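Local structure of hypothetical bacterial 6-phosphogluconolactonase (Bacteroides fragilis, 3SCY) at residues L157-I162 with P213-F218; Y54-A59 with L105-K110. The protein is of unconfirmed function but, as a seven-bladed beta-propeller of the lactonase family, probably hydrolyses 6-phosphogluconolactone to 6-phosphogluconate. All coordinates share one frame; numbering follows the deposited sequence. Where two conformers were deposited one is given.

Interaction 1: residues L157-I162 with P213-F218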
loop_
_atom_site.group_PDB
_atom_site.type_symbol
_atom_site.label_atom_id
_atom_site.label_comp_id
_atom_site.label_asym_id
_atom_site.label_seq_id
_atom_site.Cartn_x
_atom_site.Cartn_y
_atom_site.Cartn_z
ATOM N N LEU A 157 6.334 11.079 4.426
ATOM C CA LEU A 157 5.908 9.794 4.959
ATOM C C LEU A 157 5.040 9.079 3.938
ATOM O O LEU A 157 4.066 9.639 3.451
ATOM C CB LEU A 157 5.214 10.016 6.313
ATOM C CG LEU A 157 6.151 10.046 7.545
ATOM C CD1 LEU A 157 6.560 8.635 7.927
ATOM C CD2 LEU A 157 7.397 10.947 7.332
ATOM N N HIS A 158 5.429 7.847 3.565
ATOM C CA HIS A 158 4.793 7.165 2.448
ATOM C C HIS A 158 4.195 5.818 2.747
ATOM O O HIS A 158 3.513 5.264 1.872
ATOM C CB HIS A 158 5.813 6.982 1.304
ATOM C CG HIS A 158 5.231 7.245 -0.050
ATOM N ND1 HIS A 158 4.027 6.686 -0.448
ATOM C CD2 HIS A 158 5.720 7.998 -1.061
ATOM C CE1 HIS A 158 3.796 7.167 -1.663
ATOM N NE2 HIS A 158 4.807 7.927 -2.083
ATOM N N CYS A 159 4.432 5.278 3.953
ATOM C CA CYS A 159 3.929 3.974 4.307
ATOM C C CYS A 159 3.899 3.846 5.800
ATOM O O CYS A 159 4.758 4.415 6.475
ATOM C CB CYS A 159 4.806 2.889 3.684
ATOM S SG CYS A 159 4.100 1.217 3.750
ATOM N N VAL A 160 2.884 3.169 6.328
ATOM C CA VAL A 160 2.771 2.834 7.731
ATOM C C VAL A 160 2.346 1.372 7.804
ATOM O O VAL A 160 1.349 0.982 7.185
ATOM C CB VAL A 160 1.830 3.760 8.554
ATOM C CG1 VAL A 160 2.517 5.083 8.872
ATOM C CG2 VAL A 160 0.493 3.991 7.847
ATOM N N ARG A 161 3.148 0.538 8.478
ATOM C CA ARG A 161 2.863 -0.889 8.603
ATOM C C ARG A 161 2.949 -1.378 10.020
ATOM O O ARG A 161 3.896 -1.052 10.726
ATOM C CB ARG A 161 3.850 -1.749 7.800
ATOM C CG ARG A 161 3.936 -1.477 6.295
ATOM C CD ARG A 161 2.578 -1.578 5.557
ATOM N NE ARG A 161 1.773 -2.741 5.936
ATOM C CZ ARG A 161 1.944 -3.969 5.463
ATOM N NH1 ARG A 161 2.890 -4.219 4.565
ATOM N NH2 ARG A 161 1.167 -4.963 5.883
ATOM N N ILE A 162 1.988 -2.215 10.430
ATOM C CA ILE A 162 2.054 -2.881 11.716
ATOM C C ILE A 162 2.839 -4.154 11.478
ATOM O O ILE A 162 2.593 -4.824 10.464
ATOM C CB ILE A 162 0.633 -3.100 12.245
ATOM C CG1 ILE A 162 0.011 -1.715 12.557
ATOM C CG2 ILE A 162 0.650 -4.012 13.517
ATOM C CD1 ILE A 162 -1.526 -1.682 12.679
ATOM N N PRO A 213 12.779 5.644 0.586
ATOM C CA PRO A 213 11.900 4.506 0.956
ATOM C C PRO A 213 10.439 4.765 0.663
ATOM O O PRO A 213 9.930 5.823 1.020
ATOM C CB PRO A 213 12.105 4.375 2.483
ATOM C CG PRO A 213 13.384 5.008 2.758
ATOM C CD PRO A 213 13.655 6.044 1.709
ATOM N N ARG A 214 9.766 3.817 -0.014
ATOM C CA ARG A 214 8.383 4.046 -0.373
ATOM C C ARG A 214 7.496 3.055 0.370
ATOM O O ARG A 214 6.928 3.436 1.392
ATOM C CB ARG A 214 8.154 4.004 -1.905
ATOM C CG ARG A 214 6.764 4.515 -2.307
ATOM C CD ARG A 214 6.619 4.569 -3.829
ATOM N NE ARG A 214 5.423 5.339 -4.205
ATOM C CZ ARG A 214 4.194 4.826 -4.272
ATOM N NH1 ARG A 214 3.994 3.531 -4.066
ATOM N NH2 ARG A 214 3.163 5.603 -4.571
ATOM N N HIS A 215 7.356 1.807 -0.111
ATOM C CA HIS A 215 6.465 0.848 0.532
ATOM C C HIS A 215 7.221 -0.319 1.111
ATOM O O HIS A 215 8.239 -0.732 0.559
ATOM C CB HIS A 215 5.397 0.332 -0.457
ATOM C CG HIS A 215 4.266 1.284 -0.722
ATOM N ND1 HIS A 215 3.227 0.934 -1.588
ATOM C CD2 HIS A 215 4.060 2.555 -0.285
ATOM C CE1 HIS A 215 2.387 1.966 -1.583
ATOM N NE2 HIS A 215 2.852 2.974 -0.834
ATOM N N LEU A 216 6.706 -0.872 2.201
ATOM C CA LEU A 216 7.288 -1.987 2.961
ATOM C C LEU A 216 6.293 -3.117 3.112
ATOM O O LEU A 216 5.107 -2.867 3.385
ATOM C CB LEU A 216 7.687 -1.479 4.354
ATOM C CG LEU A 216 8.375 -2.502 5.299
ATOM C CD1 LEU A 216 9.840 -2.771 4.880
ATOM C CD2 LEU A 216 8.402 -1.960 6.734
ATOM N N ILE A 217 6.788 -4.367 2.957
ATOM C CA ILE A 217 5.986 -5.570 3.117
ATOM C C ILE A 217 6.774 -6.588 3.933
ATOM O O ILE A 217 8.008 -6.489 4.057
ATOM C CB ILE A 217 5.503 -6.195 1.798
ATOM C CG1 ILE A 217 6.745 -6.566 0.922
ATOM C CG2 ILE A 217 4.522 -5.252 1.049
ATOM C CD1 ILE A 217 6.451 -7.452 -0.263
ATOM N N PHE A 218 6.061 -7.574 4.461
ATOM C CA PHE A 218 6.635 -8.689 5.221
ATOM C C PHE A 218 6.302 -9.970 4.536
ATOM O O PHE A 218 5.251 -10.052 3.887
ATOM C CB PHE A 218 6.061 -8.748 6.659
ATOM C CG PHE A 218 6.437 -7.527 7.447
ATOM C CD1 PHE A 218 7.626 -7.486 8.165
ATOM C CD2 PHE A 218 5.637 -6.390 7.418
ATOM C CE1 PHE A 218 8.003 -6.321 8.848
ATOM C CE2 PHE A 218 6.004 -5.243 8.118
ATOM C CZ PHE A 218 7.192 -5.212 8.799
HETATM O O HOH W 1 5.091 8.075 -5.211
HETATM O O HOH W 2 2.825 -7.280 4.103
#
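NH1 of Arg-161 donates to two acceptors: the carbonyl O of Leu-216 at 2.9 Å (N-H...O 151°) and water 2 at 3.1 Å. Both lie at the edge of the guanidinium, in its plane, and CG and CD of the bent chain also pass close to Leu-216 O. Water 2 also accepts from Phe-218 N (3.3 Å), linking the arginine to the backbone two residues beyond Leu-216. In Cys-159, SG lies anti to the backbone N (chi1 -168°) and receives a weak bond from Leu-216 N at 3.7 Å. At the other end, Arg-214 CG sits over the centre of one His-158 ring face, 3.8 Å from the centroid and almost on the ring normal, a CH-pi contact. From CG to NE the Arg-214 chain is extended, and its guanidinium stays against the imidazole, one face toward CE1. Water 1 joins Arg-214 NE (2.9 Å) to His-158 NE2 (3.1 Å), which also bonds an unidentified molecule, probably from the crystallisation liquor, that may mark a pocket. Arg-214 is further fixed by Glu-230 and Gly-262 O, and His-215 by Asp-263. His-158 O is buried without a polar partner, beside the His-215 ring edge. Arg-214 and His-215, both facing Ile-228, form a classic beta bulge within their blade. The axes lie 14° from parallel and each strand opens its own four-stranded sheet, the packing of innermost strands from adjacent beta-propeller blades.

Interaction 2: residues Y54-A59 with L105-K110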
loop_
_atom_site.group_PDB
_atom_site.type_symbol
_atom_site.label_atom_id
_atom_site.label_comp_id
_atom_site.label_asym_id
_atom_site.label_seq_id
_atom_site.Cartn_x
_atom_site.Cartn_y
_atom_site.Cartn_z
ATOM N N TYR A 54 -5.544 6.021 -1.723
ATOM C CA TYR A 54 -5.229 4.812 -0.990
ATOM C C TYR A 54 -6.407 4.508 -0.108
ATOM O O TYR A 54 -7.020 5.415 0.463
ATOM C CB TYR A 54 -3.909 4.929 -0.163
ATOM C CG TYR A 54 -3.199 3.599 -0.068
ATOM C CD1 TYR A 54 -2.345 3.174 -1.086
ATOM C CD2 TYR A 54 -3.479 2.705 0.967
ATOM C CE1 TYR A 54 -1.801 1.891 -1.089
ATOM C CE2 TYR A 54 -2.916 1.421 0.983
ATOM C CZ TYR A 54 -2.080 1.026 -0.050
ATOM O OH TYR A 54 -1.514 -0.236 -0.091
ATOM N N LEU A 55 -6.719 3.242 0.006
ATOM C CA LEU A 55 -7.824 2.803 0.836
ATOM C C LEU A 55 -7.554 1.403 1.348
ATOM O O LEU A 55 -6.736 0.658 0.799
ATOM C CB LEU A 55 -9.169 2.853 0.058
ATOM C CG LEU A 55 -9.224 2.186 -1.327
ATOM C CD1 LEU A 55 -9.377 0.692 -1.220
ATOM C CD2 LEU A 55 -10.427 2.683 -2.100
ATOM N N ILE A 56 -8.281 1.055 2.398
ATOM C CA ILE A 56 -8.180 -0.266 2.999
ATOM C C ILE A 56 -9.500 -0.725 3.493
ATOM O O ILE A 56 -10.264 0.057 4.046
ATOM C CB ILE A 56 -7.138 -0.272 4.189
ATOM C CG1 ILE A 56 -7.468 0.740 5.303
ATOM C CG2 ILE A 56 -5.677 -0.203 3.694
ATOM C CD1 ILE A 56 -6.745 0.388 6.617
ATOM N N PRO A 57 -9.761 -2.034 3.397
ATOM C CA PRO A 57 -10.939 -2.571 4.078
ATOM C C PRO A 57 -10.593 -2.896 5.530
ATOM O O PRO A 57 -9.410 -3.151 5.838
ATOM C CB PRO A 57 -11.222 -3.866 3.317
ATOM C CG PRO A 57 -9.829 -4.321 2.845
ATOM C CD PRO A 57 -8.964 -3.086 2.710
ATOM N N SER A 58 -11.580 -2.937 6.406
ATOM C CA SER A 58 -11.325 -3.442 7.740
ATOM C C SER A 58 -11.110 -4.972 7.586
ATOM O O SER A 58 -11.481 -5.566 6.552
ATOM C CB SER A 58 -12.503 -3.129 8.654
ATOM O OG SER A 58 -13.676 -3.733 8.131
ATOM N N ALA A 59 -10.519 -5.613 8.606
ATOM C CA ALA A 59 -10.242 -7.048 8.524
ATOM C C ALA A 59 -11.519 -7.900 8.354
ATOM O O ALA A 59 -11.455 -8.913 7.662
ATOM C CB ALA A 59 -9.470 -7.484 9.758
ATOM N N LEU A 105 -2.564 4.211 4.414
ATOM C CA LEU A 105 -3.151 4.072 5.746
ATOM C C LEU A 105 -3.160 2.606 6.171
ATOM O O LEU A 105 -3.064 1.690 5.326
ATOM C CB LEU A 105 -4.537 4.774 5.874
ATOM C CG LEU A 105 -5.785 4.128 5.273
ATOM C CD1 LEU A 105 -6.993 5.036 5.492
ATOM C CD2 LEU A 105 -5.668 3.866 3.762
ATOM N N THR A 106 -3.167 2.370 7.496
ATOM C CA THR A 106 -3.223 1.012 8.017
ATOM C C THR A 106 -4.140 1.003 9.237
ATOM O O THR A 106 -4.546 2.066 9.699
ATOM C CB THR A 106 -1.832 0.427 8.318
ATOM O OG1 THR A 106 -1.998 -0.994 8.425
ATOM C CG2 THR A 106 -1.204 1.001 9.594
ATOM N N THR A 107 -4.523 -0.184 9.706
ATOM C CA THR A 107 -5.401 -0.298 10.858
ATOM C C THR A 107 -5.026 -1.501 11.687
ATOM O O THR A 107 -4.486 -2.497 11.160
ATOM C CB THR A 107 -6.887 -0.431 10.396
ATOM O OG1 THR A 107 -7.757 -0.365 11.547
ATOM C CG2 THR A 107 -7.183 -1.756 9.635
ATOM N N ASN A 108 -5.400 -1.455 12.983
ATOM C CA ASN A 108 -5.339 -2.650 13.817
ATOM C C ASN A 108 -6.763 -2.962 14.320
ATOM O O ASN A 108 -6.905 -3.740 15.247
ATOM C CB ASN A 108 -4.351 -2.500 14.978
ATOM C CG ASN A 108 -4.829 -1.572 16.067
ATOM O OD1 ASN A 108 -5.661 -0.692 15.828
ATOM N ND2 ASN A 108 -4.379 -1.819 17.298
ATOM N N GLY A 109 -7.786 -2.305 13.757
ATOM C CA GLY A 109 -9.179 -2.507 14.167
ATOM C C GLY A 109 -9.618 -1.561 15.271
ATOM O O GLY A 109 -10.829 -1.372 15.501
ATOM N N LYS A 110 -8.633 -0.962 15.986
ATOM C CA LYS A 110 -8.895 -0.004 17.065
ATOM C C LYS A 110 -8.499 1.413 16.663
ATOM O O LYS A 110 -9.041 2.373 17.179
ATOM C CB LYS A 110 -8.150 -0.393 18.348
ATOM C CG LYS A 110 -8.616 -1.713 18.936
ATOM C CD LYS A 110 -7.790 -2.082 20.162
ATOM C CE LYS A 110 -8.317 -3.321 20.855
ATOM N NZ LYS A 110 -8.091 -4.546 20.044
#
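Ile-56 CG1 and Leu-105 CG both stand between their own backbone N and carbonyl carbon (chi1 58° and 76°), and these rotations bring the two branched side chains together, CG1 of Ile-56 lying 3.8 Å from CG of Leu-105. The side chains cross at a slant, and different branches of the isoleucine do different work. Its CG2 rests 3.6 Å from the carbonyl O of Leu-105, while CD1 reaches further along the partner strand, coming within 3.7 Å of the carbonyl carbon of Thr-106 and 3.7 Å of Thr-107 CG2. Ile-56 thus spans three consecutive residues. Leu-105 answers with CD2, which reaches the other segment: it touches CD2 of Tyr-54 at 3.7 Å, approaching that ring at its edge and near its plane, and lies 3.8 Å from Leu-55 CA.

The tyrosine is held elsewhere as well, its OH bonded to Lys-358 and its ring stacked on Tyr-104. At the end of the strand, Thr-107 separates its two branches: the methyl meets Ile-56, whereas OG1 accepts from Gly-109 N at 2.9 Å in an ST turn. Asn-108 OD1 accepts from Lys-110 N, an Asx turn that overlaps the first as the chain reverses toward strand 111-116.

The axes of strands 55-57 and 105-107 come no closer than 7.0 Å and run 19° from parallel, a spacing too wide for sheet pairing. The two segments share no hydrogen bond, and the polar groups of Tyr-54 and Thr-107 find partners away from the interface. Cohesion between these neighbouring blades therefore rests here on van der Waals contact of aliphatic branches with one another, with an aromatic edge and with backbone atoms, and on the burial of apolar surface.

Interactions 1 and 2 lie in series along the chain, 54-59 with 105-110 closing before 157-162 with 213-218 opens, and their centres are 14 Å apart. The four segments belong to the first strands of four successive four-stranded antiparallel sheets, so each interaction joins one blade to the next around the middle of the propeller. The blade of 102-107 also meets that of 157-162: Val-160 O packs 3.4 Å from Thr-106 CB, and Ile-162 CD1 lies 3.4 Å from Thr-107 O. The result is one continuous arc of inner strands, with apolar packing at interaction 2 and, at interaction 1, nearer the centre of the chain, a more polar join.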